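Local coordinates for 4-amino-4-deoxy-L-arabinose transferase or related glycosyltransferases of PMT family (PDB 5EZM), which probably transfers an aminoarabinose unit from a lipid carrier to lipid A, as a zinc-containing membrane glycosyltransferase with the GT-C fold, at residues G73-T77 with L253-N258; Y85-P89 with F265-H270. All coordinates share one frame; numbering follows the deposited sequence.

Contact 1: G73-T77 with L253-N258; sequences GDWVT and LVSVRN. With MPG ([(Z)-octadec-9-enyl] (2R)-2,3-bis(oxidanyl)propanoate), chain B; MPG ([(Z)-octadec-9-enyl] (2R)-2,3-bis(oxidanyl)propanoate), chain C; MPG ([(Z)-octadec-9-enyl] (2R)-2,3-bis(oxidanyl)propanoate), chain K.
Val76 pushes one methyl into the last turn of helix 236-257, and this is the tight part of the contact. A chi1 of 179° turns CG1 of Val76 away from its own N and sets that methyl 3.6 Å from the backbone N of Val254. The same CG1 lies 3.7 Å from Leu253 CB, while Val254 returns the contact by placing its CG2 3.6 Å from the carbonyl O of Val76. Thr77 adds a polar touch: Asn258 ND2 points almost straight at Thr77 OG1, but at 3.4 Å the hydrogen bond is weak. That amide is held more firmly from other sides, ND2 by Val254 O and OD1 by Lys84 NZ.

Toward solvent the contact is loose. Arg257, extended from CG to NE, crosses Val76 at about a right angle and brings NH1 to 3.7 Å from Asp74 OD1, a long salt bridge. OD1 meets the edge of the guanidinium near its plane, yet the carboxylate is turned 57° from it. Asp74 is bound mainly to its own loop: OD1 accepts from Val76 N, an Asx turn, and from Thr77 N, which extends it to an Asx motif, both from the same face of the carboxylate.

The ring of Trp75 leads away from the helix and meets bound lipid: C6 of one MPG (chain B) stands over it, 3.5 Å from Trp75 CD2, and a second MPG (chain C) lies by CH2. Replacing Trp75 by an alanine removes the ring, and the MPG (chain B) carbon above it and the Trp94 ring beside it would probably lose their flat partner.

The 73-77 loop leads from helix 58-72 to strand 79-80. Trp75 rests on Val97 and Val98 of helix 91-103, Val76 O takes a hydrogen bond from Trp250 NE1, and Val254 leans on Phe261 of helix 261-267.

Contact 2: Y85-P89 with F265-H270; sequences YFEKP and FFIHEH. With PC (phosphocholine), chain D; MPG ([(Z)-octadec-9-enyl] (2R)-2,3-bis(oxidanyl)propanoate), chain T; MPG ([(Z)-octadec-9-enyl] (2R)-2,3-bis(oxidanyl)propanoate), chain E.
Phe265 and Glu87 carry this contact, each reaching over from its own segment, with Phe86 adding mainly its backbone. The Phe265 ring, its CG anti to the backbone N (chi1 -176°), swings across to the 85-89 loop. There the carbonyl O of Phe86 meets the ring at its edge, 3.3 Å from Phe265 CD1. Further out, Pro89 crosses the ring at about a right angle, with Pro89 CG 3.5 Å from Phe265 CZ. Phosphocholine lies over one face of this ring, its methyl C4 at 3.6 Å from Phe265 CD1, so the aromatic serves both the loop and the ligand. Phe86's own ring leads away and meets Phe261 edge-to-face.

Glu87 starts out pointing away, but its chain bends at chi2 (-115°) and carries the carboxylate back to the two histidines. OE2 is a zinc ligand, alongside His268 NE2 and His270 ND1. The other oxygen, OE1, lies at the edge of the His268 ring, near its plane, 3.4 Å from His268 CD2; it is modelled over the face of the His270 ring, closer than packing allows, so its exact place there is doubtful. The carboxylate stands nearly perpendicular to the His268 ring, at 88°. No hydrogen bond joins Glu87 to either histidine; the shared metal draws them together. Phe264 stacks on His268, and the face of Tyr85 backs Glu87 CB, second-shell packing that probably helps position the ligands.

One carboxylate from the 85-89 loop and two histidines just after helix 261-267 thus make a Glu-His-His zinc site, here beside a bound phosphocholine.

In the fold
Contact 1 and contact 2 are two stops along the same pair of chain regions: the 73-77 and 85-89 loops meet, in turn, the end of helix 236-257 and the end of helix 261-267, which follows it. Their centres lie 14 Å apart, and Phe86 of contact 2 bridges them, its CZ 3.8 Å from Asn258 CG and its CE1 4.2 Å from Val254 CG2. The zinc and phosphocholine belong to contact 2. Contact 1 stands back from them, with the side chain of Val254 about 12 Å from that of Glu87 and about 11 Å from phosphocholine; its bound partners are lipids, which contact 2 touches as well.

Contact 1: G73-T77 with L253-N258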
loop_
_atom_site.group_PDB
_atom_site.type_symbol
_atom_site.label_atom_id
_atom_site.label_comp_id
_atom_site.label_asym_id
_atom_site.label_seq_id
_atom_site.Cartn_x
_atom_site.Cartn_y
_atom_site.Cartn_z
ATOM N N GLY A 73 18.123 15.781 2.879
ATOM C CA GLY A 73 19.187 14.869 3.240
ATOM C C GLY A 73 19.089 14.297 4.636
ATOM O O GLY A 73 19.882 13.411 4.981
ATOM N N ASP A 74 18.147 14.766 5.451
ATOM C CA ASP A 74 17.961 14.253 6.805
ATOM C C ASP A 74 17.145 12.970 6.721
ATOM O O ASP A 74 15.918 13.006 6.611
ATOM C CB ASP A 74 17.274 15.295 7.683
ATOM C CG ASP A 74 17.348 14.958 9.160
ATOM O OD1 ASP A 74 17.604 13.786 9.505
ATOM O OD2 ASP A 74 17.145 15.873 9.983
ATOM N N TRP A 75 17.827 11.829 6.775
ATOM C CA TRP A 75 17.177 10.527 6.732
ATOM C C TRP A 75 16.776 10.018 8.110
ATOM O O TRP A 75 16.352 8.864 8.229
ATOM C CB TRP A 75 18.090 9.499 6.059
ATOM C CG TRP A 75 18.251 9.675 4.578
ATOM C CD1 TRP A 75 18.230 10.849 3.879
ATOM C CD2 TRP A 75 18.448 8.636 3.610
ATOM N NE1 TRP A 75 18.408 10.603 2.537
ATOM C CE2 TRP A 75 18.544 9.253 2.347
ATOM C CE3 TRP A 75 18.555 7.243 3.690
ATOM C CZ2 TRP A 75 18.744 8.526 1.177
ATOM C CZ3 TRP A 75 18.753 6.524 2.527
ATOM C CH2 TRP A 75 18.845 7.166 1.288
ATOM N N VAL A 76 16.903 10.840 9.147
ATOM C CA VAL A 76 16.604 10.441 10.518
ATOM C C VAL A 76 15.322 11.095 11.023
ATOM O O VAL A 76 14.403 10.412 11.477
ATOM C CB VAL A 76 17.791 10.758 11.454
ATOM C CG1 VAL A 76 17.462 10.354 12.884
ATOM C CG2 VAL A 76 19.051 10.063 10.964
ATOM N N THR A 77 15.247 12.422 10.953
ATOM C CA THR A 77 14.096 13.169 11.453
ATOM C C THR A 77 13.084 13.304 10.323
ATOM O O THR A 77 13.211 14.173 9.457
ATOM C CB THR A 77 14.531 14.529 11.987
ATOM O OG1 THR A 77 15.632 14.352 12.890
ATOM C CG2 THR A 77 13.383 15.208 12.726
ATOM N N LEU A 253 19.141 7.269 17.034
ATOM C CA LEU A 253 19.449 8.572 16.454
ATOM C C LEU A 253 18.269 9.528 16.589
ATOM O O LEU A 253 18.424 10.663 17.059
ATOM C CB LEU A 253 19.854 8.410 14.989
ATOM C CG LEU A 253 21.240 7.799 14.762
ATOM C CD1 LEU A 253 21.458 7.500 13.290
ATOM C CD2 LEU A 253 22.320 8.724 15.289
ATOM N N VAL A 254 17.075 9.080 16.200
ATOM C CA VAL A 254 15.916 9.963 16.246
ATOM C C VAL A 254 15.501 10.242 17.687
ATOM O O VAL A 254 14.956 11.313 17.985
ATOM C CB VAL A 254 14.761 9.371 15.413
ATOM C CG1 VAL A 254 14.067 8.246 16.163
ATOM C CG2 VAL A 254 13.774 10.459 15.006
ATOM N N SER A 255 15.764 9.307 18.608
ATOM C CA SER A 255 15.424 9.542 20.009
ATOM C C SER A 255 16.385 10.532 20.652
ATOM O O SER A 255 15.980 11.344 21.490
ATOM C CB SER A 255 15.423 8.224 20.781
ATOM O OG SER A 255 14.415 7.349 20.314
ATOM N N VAL A 256 17.666 10.470 20.280
ATOM C CA VAL A 256 18.652 11.403 20.815
ATOM C C VAL A 256 18.420 12.797 20.252
ATOM O O VAL A 256 18.330 13.778 20.999
ATOM C CB VAL A 256 20.078 10.909 20.515
ATOM C CG1 VAL A 256 21.078 12.048 20.662
ATOM C CG2 VAL A 256 20.445 9.755 21.433
ATOM N N ARG A 257 18.321 12.906 18.925
ATOM C CA ARG A 257 18.095 14.210 18.310
ATOM C C ARG A 257 16.748 14.799 18.712
ATOM O O ARG A 257 16.621 16.022 18.842
ATOM C CB ARG A 257 18.195 14.097 16.789
ATOM C CG ARG A 257 19.564 13.668 16.289
ATOM C CD ARG A 257 19.617 13.688 14.771
ATOM N NE ARG A 257 20.882 13.177 14.252
ATOM C CZ ARG A 257 21.136 12.995 12.959
ATOM N NH1 ARG A 257 20.210 13.284 12.053
ATOM N NH2 ARG A 257 22.315 12.522 12.572
ATOM N N ASN A 258 15.737 13.955 18.919
ATOM C CA ASN A 258 14.395 14.393 19.299
ATOM C C ASN A 258 13.959 13.617 20.533
ATOM O O ASN A 258 13.404 12.514 20.424
ATOM C CB ASN A 258 13.409 14.201 18.151
ATOM C CG ASN A 258 13.983 14.630 16.823
ATOM O OD1 ASN A 258 14.106 15.824 16.544
ATOM N ND2 ASN A 258 14.346 13.655 15.992
HETATM C C2 MPG B . 23.477 13.314 2.026
HETATM C C3 MPG B . 23.007 11.889 1.763
HETATM C C4 MPG B . 22.479 11.217 3.020
HETATM C C5 MPG B . 22.561 9.683 2.939
HETATM C C6 MPG B . 21.871 8.994 4.127
HETATM C C1 MPG B . 24.348 13.858 0.889
HETATM C C2 MPG C . 21.554 5.510 -1.253
HETATM C C3 MPG C . 21.769 6.940 -0.773
HETATM C C4 MPG C . 20.996 7.941 -1.618
HETATM C C5 MPG C . 21.579 9.362 -1.543
HETATM C C6 MPG C . 20.549 10.435 -1.930
HETATM C C7 MPG C . 21.119 11.860 -1.812
HETATM C C8 MPG C . 20.052 12.881 -1.348
HETATM C C9 MPG C . 20.632 14.305 -1.159
HETATM C C1 MPG C . 22.188 4.472 -0.324
HETATM C C2 MPG K . 13.161 -1.448 19.014
HETATM C C3 MPG K . 14.372 -0.584 19.353
HETATM C C4 MPG K . 13.971 0.663 20.126
HETATM C C5 MPG K . 15.159 1.552 20.533
HETATM C C6 MPG K . 14.733 2.633 21.543
HETATM C C7 MPG K . 15.686 3.844 21.575
HETATM C C8 MPG K . 15.144 4.986 22.467
HETATM C C1 MPG K . 13.542 -2.807 18.420
#

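Contact 2: Y85-P89 with F265-H270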
loop_
_atom_site.group_PDB
_atom_site.type_symbol
_atom_site.label_atom_id
_atom_site.label_comp_id
_atom_site.label_asym_id
_atom_site.label_seq_id
_atom_site.Cartn_x
_atom_site.Cartn_y
_atom_site.Cartn_z
ATOM N N TYR A 85 7.063 14.418 11.745
ATOM C CA TYR A 85 6.052 13.384 11.545
ATOM C C TYR A 85 6.610 12.101 12.150
ATOM O O TYR A 85 7.446 11.433 11.537
ATOM C CB TYR A 85 5.725 13.218 10.065
ATOM C CG TYR A 85 4.544 12.319 9.782
ATOM C CD1 TYR A 85 3.248 12.733 10.063
ATOM C CD2 TYR A 85 4.723 11.061 9.220
ATOM C CE1 TYR A 85 2.161 11.915 9.800
ATOM C CE2 TYR A 85 3.642 10.236 8.953
ATOM C CZ TYR A 85 2.364 10.669 9.245
ATOM O OH TYR A 85 1.283 9.855 8.983
ATOM N N PHE A 86 6.157 11.768 13.357
ATOM C CA PHE A 86 6.644 10.607 14.092
ATOM C C PHE A 86 5.594 9.503 14.188
ATOM O O PHE A 86 5.598 8.721 15.142
ATOM C CB PHE A 86 7.106 11.016 15.489
ATOM C CG PHE A 86 8.304 11.919 15.495
ATOM C CD1 PHE A 86 9.170 11.954 14.412
ATOM C CD2 PHE A 86 8.569 12.733 16.588
ATOM C CE1 PHE A 86 10.282 12.788 14.417
ATOM C CE2 PHE A 86 9.679 13.566 16.603
ATOM C CZ PHE A 86 10.535 13.595 15.515
ATOM N N GLU A 87 4.689 9.422 13.211
ATOM C CA GLU A 87 3.657 8.394 13.237
ATOM C C GLU A 87 4.071 7.112 12.517
ATOM O O GLU A 87 3.375 6.101 12.653
ATOM C CB GLU A 87 2.337 8.932 12.642
ATOM C CG GLU A 87 1.928 10.341 13.128
ATOM C CD GLU A 87 0.625 10.400 13.959
ATOM O OE1 GLU A 87 -0.034 9.365 14.189
ATOM O OE2 GLU A 87 0.249 11.512 14.393
ATOM N N LYS A 88 5.182 7.115 11.778
ATOM C CA LYS A 88 5.627 5.952 11.015
ATOM C C LYS A 88 7.145 5.855 11.014
ATOM O O LYS A 88 7.838 6.876 11.105
ATOM C CB LYS A 88 5.142 5.996 9.554
ATOM C CG LYS A 88 3.640 6.097 9.364
ATOM C CD LYS A 88 2.918 4.834 9.794
ATOM C CE LYS A 88 1.413 5.042 9.719
ATOM N NZ LYS A 88 0.643 3.853 10.167
ATOM N N PRO A 89 7.687 4.642 10.908
ATOM C CA PRO A 89 9.143 4.465 10.741
ATOM C C PRO A 89 9.557 4.729 9.302
ATOM O O PRO A 89 8.696 4.816 8.414
ATOM C CB PRO A 89 9.363 2.992 11.133
ATOM C CG PRO A 89 8.108 2.567 11.819
ATOM C CD PRO A 89 7.015 3.367 11.195
ATOM N N PHE A 265 6.012 7.861 19.562
ATOM C CA PHE A 265 5.904 6.716 18.665
ATOM C C PHE A 265 5.446 5.455 19.387
ATOM O O PHE A 265 4.790 4.603 18.781
ATOM C CB PHE A 265 7.243 6.472 17.971
ATOM C CG PHE A 265 7.200 5.377 16.947
ATOM C CD1 PHE A 265 6.777 5.638 15.656
ATOM C CD2 PHE A 265 7.583 4.086 17.276
ATOM C CE1 PHE A 265 6.736 4.630 14.712
ATOM C CE2 PHE A 265 7.543 3.078 16.337
ATOM C CZ PHE A 265 7.119 3.349 15.055
ATOM N N PHE A 266 5.777 5.309 20.668
ATOM C CA PHE A 266 5.372 4.116 21.398
ATOM C C PHE A 266 4.133 4.321 22.259
ATOM O O PHE A 266 3.595 3.335 22.773
ATOM C CB PHE A 266 6.523 3.609 22.277
ATOM C CG PHE A 266 7.693 3.078 21.498
ATOM C CD1 PHE A 266 7.569 1.926 20.737
ATOM C CD2 PHE A 266 8.915 3.726 21.526
ATOM C CE1 PHE A 266 8.642 1.435 20.015
ATOM C CE2 PHE A 266 9.992 3.239 20.806
ATOM C CZ PHE A 266 9.856 2.093 20.050
ATOM N N ILE A 267 3.657 5.555 22.424
ATOM C CA ILE A 267 2.546 5.799 23.339
ATOM C C ILE A 267 1.382 6.484 22.627
ATOM O O ILE A 267 0.220 6.293 23.002
ATOM C CB ILE A 267 3.021 6.610 24.560
ATOM C CG1 ILE A 267 4.074 5.820 25.340
ATOM C CG2 ILE A 267 1.866 6.938 25.489
ATOM C CD1 ILE A 267 3.581 4.485 25.846
ATOM N N HIS A 268 1.672 7.264 21.585
ATOM C CA HIS A 268 0.626 8.021 20.899
ATOM C C HIS A 268 -0.469 7.124 20.329
ATOM O O HIS A 268 -0.225 6.343 19.404
ATOM C CB HIS A 268 1.223 8.873 19.773
ATOM C CG HIS A 268 0.196 9.537 18.909
ATOM N ND1 HIS A 268 -0.649 10.520 19.378
ATOM C CD2 HIS A 268 -0.121 9.360 17.604
ATOM C CE1 HIS A 268 -1.442 10.922 18.401
ATOM N NE2 HIS A 268 -1.140 10.234 17.313
ATOM N N GLU A 269 -1.679 7.233 20.876
ATOM C CA GLU A 269 -2.852 6.589 20.290
ATOM C C GLU A 269 -3.351 7.473 19.155
ATOM O O GLU A 269 -3.983 8.506 19.386
ATOM C CB GLU A 269 -3.939 6.370 21.339
ATOM C CG GLU A 269 -3.713 5.169 22.252
ATOM C CD GLU A 269 -2.827 5.486 23.442
ATOM O OE1 GLU A 269 -2.589 6.684 23.708
ATOM O OE2 GLU A 269 -2.371 4.537 24.115
ATOM N N HIS A 270 -3.062 7.071 17.920
ATOM C CA HIS A 270 -3.426 7.853 16.747
ATOM C C HIS A 270 -4.846 7.530 16.301
ATOM O O HIS A 270 -5.291 6.381 16.378
ATOM C CB HIS A 270 -2.450 7.588 15.602
ATOM C CG HIS A 270 -2.772 8.339 14.349
ATOM N ND1 HIS A 270 -2.785 9.717 14.288
ATOM C CD2 HIS A 270 -3.091 7.906 13.107
ATOM C CE1 HIS A 270 -3.096 10.099 13.062
ATOM N NE2 HIS A 270 -3.289 9.018 12.326
HETATM P P1 PC D . 3.741 0.724 17.833
HETATM O O1 PC D . 4.676 0.232 16.751
HETATM O O3 PC D . 4.384 0.473 19.177
HETATM O O4 PC D . 2.435 -0.035 17.765
HETATM O O2 PC D . 3.450 2.343 17.650
HETATM C C1 PC D . 2.207 2.774 17.162
HETATM C C2 PC D . 1.933 4.233 17.571
HETATM N N1 PC D . 1.940 5.123 16.417
HETATM C C3 PC D . 1.783 6.495 16.860
HETATM C C4 PC D . 3.198 5.009 15.704
HETATM C C5 PC D . 0.840 4.788 15.531
HETATM C C2 MPG T . 11.323 -1.816 23.270
HETATM C C3 MPG T . 10.944 -0.420 22.787
HETATM C C4 MPG T . 11.184 0.654 23.836
HETATM C C5 MPG T . 9.903 1.445 24.150
HETATM C C6 MPG T . 10.168 2.709 24.986
HETATM C C7 MPG T . 8.874 3.291 25.585
HETATM C C8 MPG T . 9.085 4.713 26.157
HETATM C C9 MPG T . 7.894 5.188 27.025
HETATM C C10 MPG T . 8.231 6.488 27.805
HETATM C C11 MPG T . 7.575 6.511 29.202
HETATM C C12 MPG T . 8.154 7.643 30.116
HETATM C C13 MPG T . 7.363 7.796 31.430
HETATM C C1 MPG T . 10.483 -2.913 22.606
HETATM C C2 MPG E . -3.558 2.807 17.427
HETATM C C3 MPG E . -3.567 2.720 18.948
HETATM C C4 MPG E . -4.622 1.754 19.466
HETATM C C5 MPG E . -4.838 1.870 20.986
HETATM C C6 MPG E . -5.771 0.776 21.528
HETATM C C1 MPG E . -2.547 3.833 16.906
#